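Alternansucrase (Leuconostoc mesenteroides, PDB 6HVG) is a large, multidomain glycoside hydrolase family 70 protein that combines a (beta/alpha)8-type barrel with cell-wall-binding-type repeats and holds a calcium ion. Local coordinates at residues 598-603 against 1152-1157; 1082-1087 against 1140-1145; 1323-1328 against 1345-1350. One frame throughout, in Å; residues are numbered along the deposited sequence.

Interaction 1 (598-603 against 1152-1157); sequences HYLMNF and AIADWV
The indole of Trp-1156 is met obliquely by one branch of Leu-600, whose CD1 lies 4.0 Å from CD1 of the ring. Outside the two segments this indole also meets the ring of Trp-596, one helical turn before Leu-600, so helix 587-601 supplies two neighbours to the indole. Two further rings pack within 598-603. Over the centre of one face of the His-598 imidazole sits Asn-602 ND2, and the edge of the Phe-603 ring receives Tyr-599 CZ in its plane.

Alanine suits position 1154 because its short side chain lets the helix come close to strand 1151-1156: Leu-600 CB rests 4.2 Å from Ala-1154 CB. The same methyl takes Met-601 CE at 3.8 Å. Met-601 does not start out toward the strand; bends at chi2 (-62°) and chi3 (98°) fold its flexible thioether chain back until the terminal methyl arrives there.

Within 598-603 the polar bonding gathers at the helix end, where His-598 O accepts from both Asn-602 N and Asn-602 ND2, the latter at 3.1 Å. That second bond is fairly straight at the hydrogen (165°); His-598 O lies nearly in the amide plane of Asn-602, though ND2 is tilted from the carbonyl plane. The two segments thus meet through apolar contact alone, which depends on complementary shape rather than on directional bonds.

Interaction 2 (1082-1087 against 1140-1145); sequences FELAPQ and NAIEAL
Phe-1082, Leu-1084 and Leu-1145 carry most of the apolar contact; the first and last cross at about a right angle. Both methyls of Leu-1145 take part: Leu-1145 CD1 lies against Phe-1082 CB at 3.8 Å, while Leu-1145 CD2 meets the ring obliquely, 3.8 Å from Phe-1082 CD2. With CG anti to the backbone N (chi1 -158°), the phenylalanine ring lies alongside Leu-1145. Beside this pair, Leu-1084 CD1 approaches Ile-1142 CG1 at 4.2 Å and just touches Leu-1145 CD1. Branched aliphatic residues one helical turn apart, Ile-1142 and Leu-1145, give helix 1135-1147 an apolar patch that suits the side chains of 1082-1087 facing it.

Aromatic contacts extend this core. The Phe-1082 ring stands edge-to-face with both Tyr-1046 and Phe-1074, the second from helix 1063-1075, another helix around the barrel.

Polar groups bond within their own segment or to residues outside the pair, and none of the hydrogen bonds links the two segments. Gln-1087 NE2 donates to Ala-1085 O at 2.8 Å, coming from above the carbonyl plane (53° out of it), and spans Pro-1086; its OE1 accepts from Asn-1064 ND2, so both ends of the amide are used. In the helix, Leu-1145 N bonds to Ala-1141 O.

Charge is kept apart from the apolar face: Glu-1083 OE1, outside this contact, pairs with Arg-823.

Helix 1135-1147 lies on the beta-alpha-beta crossover from strand 1081-1083 to its parallel neighbour 1151-1156. Apolar packing between the two segments implies a seam held by exclusion of water.

Interaction 3 (1323-1328 against 1345-1350); sequences WYYFDK and VETSVN
Val-1345 lays a methyl over one face of the ring of Tyr-1325, an aromatic of the beta hairpin formed by strands 1314-1317 and 1323-1326. This hairpin belongs to a putative cell-wall-binding repeat of the choline-binding clan, in which short two-stranded units rich in aromatic residues follow one another. The valine closes strand 1342-1345, and the chain then leaves as a loop that wraps past the tyrosine.

Val-1345 makes a CH-pi contact: its CG1 stands 3.5 Å from the ring centroid, only 16° off the normal. It is displaced toward the phenol end, so that CZ is its nearest ring atom. The valine's other branch plays a lesser part, with CG2 at 4.2 Å from Tyr-1325 CD2. A compact beta-branched residue fits here because one methyl can cover the face while the backbone keeps an extended path. On the tyrosine side, CG anti to the backbone N (chi1 177°) turns the ring toward the valine, the two coming from opposite directions, while it still meets Phe-1315.

Glu-1346 contributes through its backbone, its carbonyl O lying 3.9 Å from Tyr-1325 OH. The acidic side chain, by contrast, is exposed, as befits a charge at the margin of an aromatic contact.

Thr-1347 slides past the tyrosine in the opposite sense and brings OG1 to 3.7 Å from Tyr-1325 CE1, an oblique approach. Its methyl-and-hydroxyl side chain also touches Phe-1315, whose ring meets that of Tyr-1325 with the planes at about 45°, while its backbone N is held by Asn-1353 OD1.

Ser-1348 follows, and here one carboxylate joins loop and hairpin: Asp-1313 OD1 is hydrogen-bonded to Tyr-1325 OH, and Asp-1313 OD2 receives a weak bond from Ser-1348 N.

In the fold
Interactions 1 and 2 belong to one barrel wall: their centres are 10 Å apart, and strands 1151-1156 and 1081-1083 are parallel neighbours, joined by a probable hydrogen bond from Ile-1153 N to Phe-1082 O (2.9 Å). Ala-1152 CB also packs on Leu-1084 CD1 at 3.9 Å. In sequence, interaction 2 is nested inside the long loop that interaction 1 closes. The Trp-1156 side chain lies about 13 Å from the calcium ion, which is bound by Glu-575, Asp-581, Asn-625 and Asp-1159, the last just three residues farther along the chain. Interaction 3 is remote, its centre about 54 Å from that of interaction 1 and 61 Å from that of interaction 2.

Interaction 1 (598-603 against 1152-1157)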
loop_
_atom_site.group_PDB
_atom_site.type_symbol
_atom_site.label_atom_id
_atom_site.label_comp_id
_atom_site.label_asym_id
_atom_site.label_seq_id
_atom_site.Cartn_x
_atom_site.Cartn_y
_atom_site.Cartn_z
ATOM N N HIS A 598 29.256 10.410 -4.700
ATOM C CA HIS A 598 30.430 10.853 -5.444
ATOM C C HIS A 598 30.497 10.090 -6.740
ATOM O O HIS A 598 30.716 10.680 -7.798
ATOM C CB HIS A 598 31.691 10.612 -4.637
ATOM C CG HIS A 598 32.947 11.022 -5.333
ATOM N ND1 HIS A 598 33.453 12.304 -5.263
ATOM C CD2 HIS A 598 33.831 10.305 -6.062
ATOM C CE1 HIS A 598 34.584 12.363 -5.939
ATOM N NE2 HIS A 598 34.838 11.162 -6.431
ATOM N N TYR A 599 30.286 8.780 -6.661
ATOM C CA TYR A 599 30.353 7.905 -7.829
ATOM C C TYR A 599 29.389 8.347 -8.928
ATOM O O TYR A 599 29.741 8.306 -10.108
ATOM C CB TYR A 599 30.077 6.471 -7.413
ATOM C CG TYR A 599 29.908 5.465 -8.522
ATOM C CD1 TYR A 599 30.995 4.838 -9.081
ATOM C CD2 TYR A 599 28.651 5.100 -8.967
ATOM C CE1 TYR A 599 30.840 3.865 -10.055
ATOM C CE2 TYR A 599 28.482 4.129 -9.933
ATOM C CZ TYR A 599 29.577 3.515 -10.470
ATOM O OH TYR A 599 29.433 2.552 -11.450
ATOM N N LEU A 600 28.199 8.794 -8.548
ATOM C CA LEU A 600 27.216 9.243 -9.539
ATOM C C LEU A 600 27.603 10.594 -10.133
ATOM O O LEU A 600 27.507 10.784 -11.345
ATOM C CB LEU A 600 25.808 9.302 -8.934
ATOM C CG LEU A 600 25.227 7.952 -8.498
ATOM C CD1 LEU A 600 24.068 8.134 -7.548
ATOM C CD2 LEU A 600 24.802 7.088 -9.684
ATOM N N MET A 601 28.054 11.523 -9.289
ATOM C CA MET A 601 28.440 12.866 -9.749
ATOM C C MET A 601 29.765 12.871 -10.504
ATOM O O MET A 601 30.091 13.851 -11.158
ATOM C CB MET A 601 28.532 13.842 -8.580
ATOM C CG MET A 601 27.244 14.057 -7.798
ATOM S SD MET A 601 25.911 14.762 -8.777
ATOM C CE MET A 601 25.047 13.237 -9.146
ATOM N N ASN A 602 30.518 11.780 -10.415
ATOM C CA ASN A 602 31.698 11.578 -11.256
ATOM C C ASN A 602 31.599 10.307 -12.095
ATOM O O ASN A 602 32.619 9.668 -12.358
ATOM C CB ASN A 602 32.943 11.534 -10.361
ATOM C CG ASN A 602 33.190 12.848 -9.662
ATOM O OD1 ASN A 602 33.883 13.728 -10.188
ATOM N ND2 ASN A 602 32.600 13.005 -8.485
ATOM N N PHE A 603 30.380 9.913 -12.474
ATOM C CA PHE A 603 30.199 8.618 -13.125
ATOM C C PHE A 603 31.072 8.505 -14.341
ATOM O O PHE A 603 31.810 7.534 -14.491
ATOM C CB PHE A 603 28.746 8.359 -13.492
ATOM C CG PHE A 603 28.511 7.008 -14.112
ATOM C CD1 PHE A 603 28.727 5.859 -13.378
ATOM C CD2 PHE A 603 28.061 6.883 -15.419
ATOM C CE1 PHE A 603 28.515 4.603 -13.947
ATOM C CE2 PHE A 603 27.844 5.636 -15.987
ATOM C CZ PHE A 603 28.072 4.493 -15.253
ATOM N N ALA A 1152 22.135 16.790 -16.267
ATOM C CA ALA A 1152 21.605 15.440 -16.056
ATOM C C ALA A 1152 21.448 15.165 -14.565
ATOM O O ALA A 1152 22.397 15.319 -13.762
ATOM C CB ALA A 1152 22.516 14.391 -16.688
ATOM N N ILE A 1153 20.245 14.749 -14.190
ATOM C CA ILE A 1153 19.933 14.448 -12.788
ATOM C C ILE A 1153 20.009 12.956 -12.521
ATOM O O ILE A 1153 19.390 12.153 -13.219
ATOM C CB ILE A 1153 18.540 14.980 -12.385
ATOM C CG1 ILE A 1153 18.592 16.483 -12.170
ATOM C CG2 ILE A 1153 18.069 14.350 -11.104
ATOM C CD1 ILE A 1153 17.221 17.120 -12.210
ATOM N N ALA A 1154 20.764 12.607 -11.491
ATOM C CA ALA A 1154 20.873 11.234 -11.018
ATOM C C ALA A 1154 19.828 10.969 -9.954
ATOM O O ALA A 1154 19.690 11.757 -9.039
ATOM C CB ALA A 1154 22.260 11.013 -10.422
ATOM N N ASP A 1155 19.102 9.863 -10.061
ATOM C CA ASP A 1155 18.158 9.468 -9.008
ATOM C C ASP A 1155 18.933 8.779 -7.883
ATOM O O ASP A 1155 19.435 7.680 -8.052
ATOM C CB ASP A 1155 17.056 8.541 -9.553
ATOM C CG ASP A 1155 15.681 8.852 -8.966
ATOM O OD1 ASP A 1155 15.596 9.202 -7.787
ATOM O OD2 ASP A 1155 14.673 8.757 -9.679
ATOM N N TRP A 1156 19.046 9.453 -6.747
ATOM C CA TRP A 1156 19.757 8.927 -5.572
ATOM C C TRP A 1156 18.747 8.194 -4.677
ATOM O O TRP A 1156 17.817 8.808 -4.116
ATOM C CB TRP A 1156 20.389 10.094 -4.820
ATOM C CG TRP A 1156 21.448 9.778 -3.843
ATOM C CD1 TRP A 1156 22.478 8.909 -4.009
ATOM C CD2 TRP A 1156 21.636 10.384 -2.548
ATOM N NE1 TRP A 1156 23.293 8.919 -2.894
ATOM C CE2 TRP A 1156 22.797 9.823 -1.989
ATOM C CE3 TRP A 1156 20.947 11.352 -1.822
ATOM C CZ2 TRP A 1156 23.286 10.202 -0.736
ATOM C CZ3 TRP A 1156 21.439 11.730 -0.561
ATOM C CH2 TRP A 1156 22.589 11.154 -0.037
ATOM N N VAL A 1157 18.940 6.883 -4.548
ATOM C CA VAL A 1157 17.961 5.990 -3.927
ATOM C C VAL A 1157 18.540 5.275 -2.715
ATOM O O VAL A 1157 18.778 4.096 -2.755
ATOM C CB VAL A 1157 17.443 4.971 -4.969
ATOM C CG1 VAL A 1157 16.354 4.094 -4.373
ATOM C CG2 VAL A 1157 16.899 5.709 -6.178
#

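Interaction 2 (1082-1087 against 1140-1145)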
loop_
_atom_site.group_PDB
_atom_site.type_symbol
_atom_site.label_atom_id
_atom_site.label_comp_id
_atom_site.label_asym_id
_atom_site.label_seq_id
_atom_site.Cartn_x
_atom_site.Cartn_y
_atom_site.Cartn_z
ATOM N N PHE A 1082 17.662 17.540 -17.273
ATOM C CA PHE A 1082 16.997 16.316 -17.686
ATOM C C PHE A 1082 17.041 15.317 -16.541
ATOM O O PHE A 1082 18.113 14.840 -16.156
ATOM C CB PHE A 1082 17.690 15.718 -18.896
ATOM C CG PHE A 1082 16.810 14.786 -19.703
ATOM C CD1 PHE A 1082 16.540 13.501 -19.256
ATOM C CD2 PHE A 1082 16.265 15.195 -20.909
ATOM C CE1 PHE A 1082 15.740 12.662 -19.995
ATOM C CE2 PHE A 1082 15.470 14.355 -21.655
ATOM C CZ PHE A 1082 15.209 13.089 -21.203
ATOM N N GLU A 1083 15.884 15.023 -15.968
ATOM C CA GLU A 1083 15.805 14.039 -14.896
ATOM C C GLU A 1083 15.664 12.691 -15.543
ATOM O O GLU A 1083 14.621 12.371 -16.107
ATOM C CB GLU A 1083 14.630 14.320 -13.954
ATOM C CG GLU A 1083 14.673 13.527 -12.669
ATOM C CD GLU A 1083 13.332 13.490 -11.951
ATOM O OE1 GLU A 1083 12.678 14.553 -11.836
ATOM O OE2 GLU A 1083 12.921 12.381 -11.512
ATOM N N LEU A 1084 16.747 11.917 -15.487
ATOM C CA LEU A 1084 16.795 10.555 -16.039
ATOM C C LEU A 1084 16.305 9.566 -15.000
ATOM O O LEU A 1084 16.507 9.766 -13.811
ATOM C CB LEU A 1084 18.229 10.181 -16.427
ATOM C CG LEU A 1084 18.838 10.928 -17.608
ATOM C CD1 LEU A 1084 20.292 11.220 -17.377
ATOM C CD2 LEU A 1084 18.674 10.153 -18.900
ATOM N N ALA A 1085 15.714 8.476 -15.462
ATOM C CA ALA A 1085 15.321 7.384 -14.591
ATOM C C ALA A 1085 16.527 6.877 -13.794
ATOM O O ALA A 1085 17.678 7.149 -14.165
ATOM C CB ALA A 1085 14.738 6.253 -15.406
ATOM N N PRO A 1086 16.271 6.173 -12.675
ATOM C CA PRO A 1086 17.353 5.536 -11.935
ATOM C C PRO A 1086 17.978 4.445 -12.776
ATOM O O PRO A 1086 17.265 3.572 -13.291
ATOM C CB PRO A 1086 16.650 4.932 -10.726
ATOM C CG PRO A 1086 15.230 4.766 -11.165
ATOM C CD PRO A 1086 14.976 5.971 -12.012
ATOM N N GLN A 1087 19.301 4.498 -12.922
ATOM C CA GLN A 1087 20.000 3.679 -13.915
ATOM C C GLN A 1087 20.523 2.355 -13.376
ATOM O O GLN A 1087 21.297 1.658 -14.056
ATOM C CB GLN A 1087 21.165 4.468 -14.488
ATOM C CG GLN A 1087 20.742 5.735 -15.198
ATOM C CD GLN A 1087 19.917 5.441 -16.413
ATOM O OE1 GLN A 1087 20.335 4.668 -17.265
ATOM N NE2 GLN A 1087 18.742 6.059 -16.509
ATOM N N ASN A 1140 26.956 8.464 -23.105
ATOM C CA ASN A 1140 26.657 9.171 -24.351
ATOM C C ASN A 1140 25.422 10.057 -24.204
ATOM O O ASN A 1140 25.366 11.164 -24.730
ATOM C CB ASN A 1140 26.451 8.187 -25.531
ATOM C CG ASN A 1140 27.724 7.450 -25.920
ATOM O OD1 ASN A 1140 28.815 7.731 -25.408
ATOM N ND2 ASN A 1140 27.582 6.474 -26.797
ATOM N N ALA A 1141 24.421 9.554 -23.497
ATOM C CA ALA A 1141 23.207 10.316 -23.262
ATOM C C ALA A 1141 23.511 11.566 -22.445
ATOM O O ALA A 1141 22.985 12.632 -22.726
ATOM C CB ALA A 1141 22.187 9.451 -22.546
ATOM N N ILE A 1142 24.343 11.426 -21.427
ATOM C CA ILE A 1142 24.684 12.531 -20.547
ATOM C C ILE A 1142 25.520 13.579 -21.286
ATOM O O ILE A 1142 25.273 14.777 -21.153
ATOM C CB ILE A 1142 25.417 12.016 -19.275
ATOM C CG1 ILE A 1142 24.411 11.361 -18.343
ATOM C CG2 ILE A 1142 26.131 13.137 -18.528
ATOM C CD1 ILE A 1142 25.034 10.587 -17.197
ATOM N N GLU A 1143 26.508 13.129 -22.056
ATOM C CA GLU A 1143 27.338 14.039 -22.858
ATOM C C GLU A 1143 26.471 14.841 -23.842
ATOM O O GLU A 1143 26.587 16.065 -23.913
ATOM C CB GLU A 1143 28.410 13.258 -23.622
ATOM C CG GLU A 1143 29.481 14.114 -24.271
ATOM C CD GLU A 1143 30.599 13.288 -24.882
ATOM O OE1 GLU A 1143 30.299 12.201 -25.432
ATOM O OE2 GLU A 1143 31.770 13.741 -24.829
ATOM N N ALA A 1144 25.596 14.139 -24.563
ATOM C CA ALA A 1144 24.695 14.744 -25.508
ATOM C C ALA A 1144 23.861 15.846 -24.864
ATOM O O ALA A 1144 23.539 16.860 -25.512
ATOM C CB ALA A 1144 23.794 13.692 -26.138
ATOM N N LEU A 1145 23.479 15.660 -23.606
ATOM C CA LEU A 1145 22.706 16.691 -22.910
ATOM C C LEU A 1145 23.584 17.887 -22.581
ATOM O O LEU A 1145 23.114 19.002 -22.639
ATOM C CB LEU A 1145 22.055 16.130 -21.655
ATOM C CG LEU A 1145 20.975 15.081 -21.895
ATOM C CD1 LEU A 1145 20.723 14.265 -20.644
ATOM C CD2 LEU A 1145 19.687 15.732 -22.388
#

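Interaction 3 (1323-1328 against 1345-1350)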
loop_
_atom_site.group_PDB
_atom_site.type_symbol
_atom_site.label_atom_id
_atom_site.label_comp_id
_atom_site.label_asym_id
_atom_site.label_seq_id
_atom_site.Cartn_x
_atom_site.Cartn_y
_atom_site.Cartn_z
ATOM N N TRP A 1323 -3.685 -25.889 27.078
ATOM C CA TRP A 1323 -2.456 -25.157 27.350
ATOM C C TRP A 1323 -2.126 -25.179 28.816
ATOM O O TRP A 1323 -3.022 -25.144 29.667
ATOM C CB TRP A 1323 -2.574 -23.704 26.875
ATOM C CG TRP A 1323 -2.391 -23.556 25.408
ATOM C CD1 TRP A 1323 -3.357 -23.684 24.440
ATOM C CD2 TRP A 1323 -1.169 -23.278 24.721
ATOM N NE1 TRP A 1323 -2.810 -23.475 23.208
ATOM C CE2 TRP A 1323 -1.471 -23.217 23.345
ATOM C CE3 TRP A 1323 0.148 -23.035 25.136
ATOM C CZ2 TRP A 1323 -0.499 -22.971 22.377
ATOM C CZ3 TRP A 1323 1.115 -22.762 24.161
ATOM C CH2 TRP A 1323 0.782 -22.742 22.803
ATOM N N TYR A 1324 -0.824 -25.217 29.103
ATOM C CA TYR A 1324 -0.294 -25.235 30.471
ATOM C C TYR A 1324 0.871 -24.261 30.618
ATOM O O TYR A 1324 1.552 -23.951 29.637
ATOM C CB TYR A 1324 0.205 -26.644 30.797
ATOM C CG TYR A 1324 -0.827 -27.715 30.541
ATOM C CD1 TYR A 1324 -0.943 -28.294 29.292
ATOM C CD2 TYR A 1324 -1.690 -28.122 31.541
ATOM C CE1 TYR A 1324 -1.886 -29.257 29.042
ATOM C CE2 TYR A 1324 -2.634 -29.091 31.310
ATOM C CZ TYR A 1324 -2.731 -29.653 30.064
ATOM O OH TYR A 1324 -3.690 -30.607 29.836
ATOM N N TYR A 1325 1.097 -23.785 31.839
ATOM C CA TYR A 1325 2.300 -23.023 32.141
ATOM C C TYR A 1325 3.161 -23.764 33.180
ATOM O O TYR A 1325 2.673 -24.184 34.223
ATOM C CB TYR A 1325 1.943 -21.635 32.670
ATOM C CG TYR A 1325 3.158 -20.873 33.062
ATOM C CD1 TYR A 1325 4.084 -20.468 32.107
ATOM C CD2 TYR A 1325 3.431 -20.593 34.377
ATOM C CE1 TYR A 1325 5.239 -19.808 32.470
ATOM C CE2 TYR A 1325 4.584 -19.929 34.740
ATOM C CZ TYR A 1325 5.478 -19.554 33.785
ATOM O OH TYR A 1325 6.611 -18.869 34.136
ATOM N N PHE A 1326 4.444 -23.913 32.869
ATOM C CA PHE A 1326 5.396 -24.529 33.762
ATOM C C PHE A 1326 6.308 -23.458 34.339
ATOM O O PHE A 1326 6.959 -22.724 33.584
ATOM C CB PHE A 1326 6.223 -25.610 33.017
ATOM C CG PHE A 1326 5.426 -26.830 32.681
ATOM C CD1 PHE A 1326 4.546 -26.816 31.633
ATOM C CD2 PHE A 1326 5.527 -27.978 33.439
ATOM C CE1 PHE A 1326 3.789 -27.927 31.333
ATOM C CE2 PHE A 1326 4.773 -29.092 33.143
ATOM C CZ PHE A 1326 3.899 -29.068 32.091
ATOM N N ASP A 1327 6.378 -23.404 35.671
ATOM C CA ASP A 1327 7.144 -22.374 36.389
ATOM C C ASP A 1327 8.655 -22.560 36.297
ATOM O O ASP A 1327 9.145 -23.520 35.689
ATOM C CB ASP A 1327 6.666 -22.267 37.851
ATOM C CG ASP A 1327 6.908 -23.538 38.681
ATOM O OD1 ASP A 1327 7.895 -24.261 38.426
ATOM O OD2 ASP A 1327 6.116 -23.806 39.617
ATOM N N LYS A 1328 9.389 -21.634 36.898
ATOM C CA LYS A 1328 10.842 -21.709 36.929
ATOM C C LYS A 1328 11.357 -23.028 37.484
ATOM O O LYS A 1328 12.356 -23.555 36.997
ATOM C CB LYS A 1328 11.387 -20.582 37.783
ATOM C CG LYS A 1328 11.243 -19.161 37.247
ATOM C CD LYS A 1328 11.758 -18.154 38.278
ATOM C CE LYS A 1328 11.237 -18.404 39.713
ATOM N NZ LYS A 1328 11.730 -17.414 40.704
ATOM N N VAL A 1345 1.770 -14.355 35.500
ATOM C CA VAL A 1345 2.901 -15.036 34.900
ATOM C C VAL A 1345 3.898 -14.041 34.307
ATOM O O VAL A 1345 3.521 -13.204 33.516
ATOM C CB VAL A 1345 2.408 -16.001 33.780
ATOM C CG1 VAL A 1345 3.562 -16.772 33.159
ATOM C CG2 VAL A 1345 1.363 -16.968 34.319
ATOM N N GLU A 1346 5.171 -14.166 34.688
ATOM C CA GLU A 1346 6.298 -13.456 34.067
ATOM C C GLU A 1346 7.277 -14.456 33.437
ATOM O O GLU A 1346 7.942 -15.155 34.168
ATOM C CB GLU A 1346 7.024 -12.621 35.122
ATOM C CG GLU A 1346 6.274 -11.347 35.522
ATOM C CD GLU A 1346 6.968 -10.559 36.655
ATOM O OE1 GLU A 1346 7.572 -11.185 37.556
ATOM O OE2 GLU A 1346 6.925 -9.304 36.643
ATOM N N THR A 1347 7.352 -14.512 32.099
ATOM C CA THR A 1347 8.115 -15.531 31.341
ATOM C C THR A 1347 9.256 -14.935 30.548
ATOM O O THR A 1347 9.239 -13.751 30.225
ATOM C CB THR A 1347 7.232 -16.288 30.315
ATOM O OG1 THR A 1347 5.967 -16.546 30.897
ATOM C CG2 THR A 1347 7.822 -17.666 29.891
ATOM N N SER A 1348 10.235 -15.780 30.215
ATOM C CA SER A 1348 11.277 -15.446 29.233
ATOM C C SER A 1348 10.674 -14.896 27.937
ATOM O O SER A 1348 11.193 -13.931 27.383
ATOM C CB SER A 1348 12.164 -16.674 28.913
ATOM O OG SER A 1348 11.435 -17.767 28.371
ATOM N N VAL A 1349 9.589 -15.519 27.467
ATOM C CA VAL A 1349 8.809 -14.997 26.360
ATOM C C VAL A 1349 7.888 -13.895 26.909
ATOM O O VAL A 1349 6.821 -14.193 27.412
ATOM C CB VAL A 1349 7.958 -16.112 25.695
ATOM C CG1 VAL A 1349 7.159 -15.552 24.525
ATOM C CG2 VAL A 1349 8.835 -17.281 25.240
ATOM N N ASN A 1350 8.319 -12.637 26.795
ATOM C CA ASN A 1350 7.668 -11.457 27.406
ATOM C C ASN A 1350 6.282 -11.143 26.916
ATOM O O ASN A 1350 5.478 -10.603 27.672
ATOM C CB ASN A 1350 8.506 -10.197 27.159
ATOM C CG ASN A 1350 9.770 -10.176 27.986
ATOM O OD1 ASN A 1350 10.044 -11.102 28.764
ATOM N ND2 ASN A 1350 10.548 -9.125 27.826
#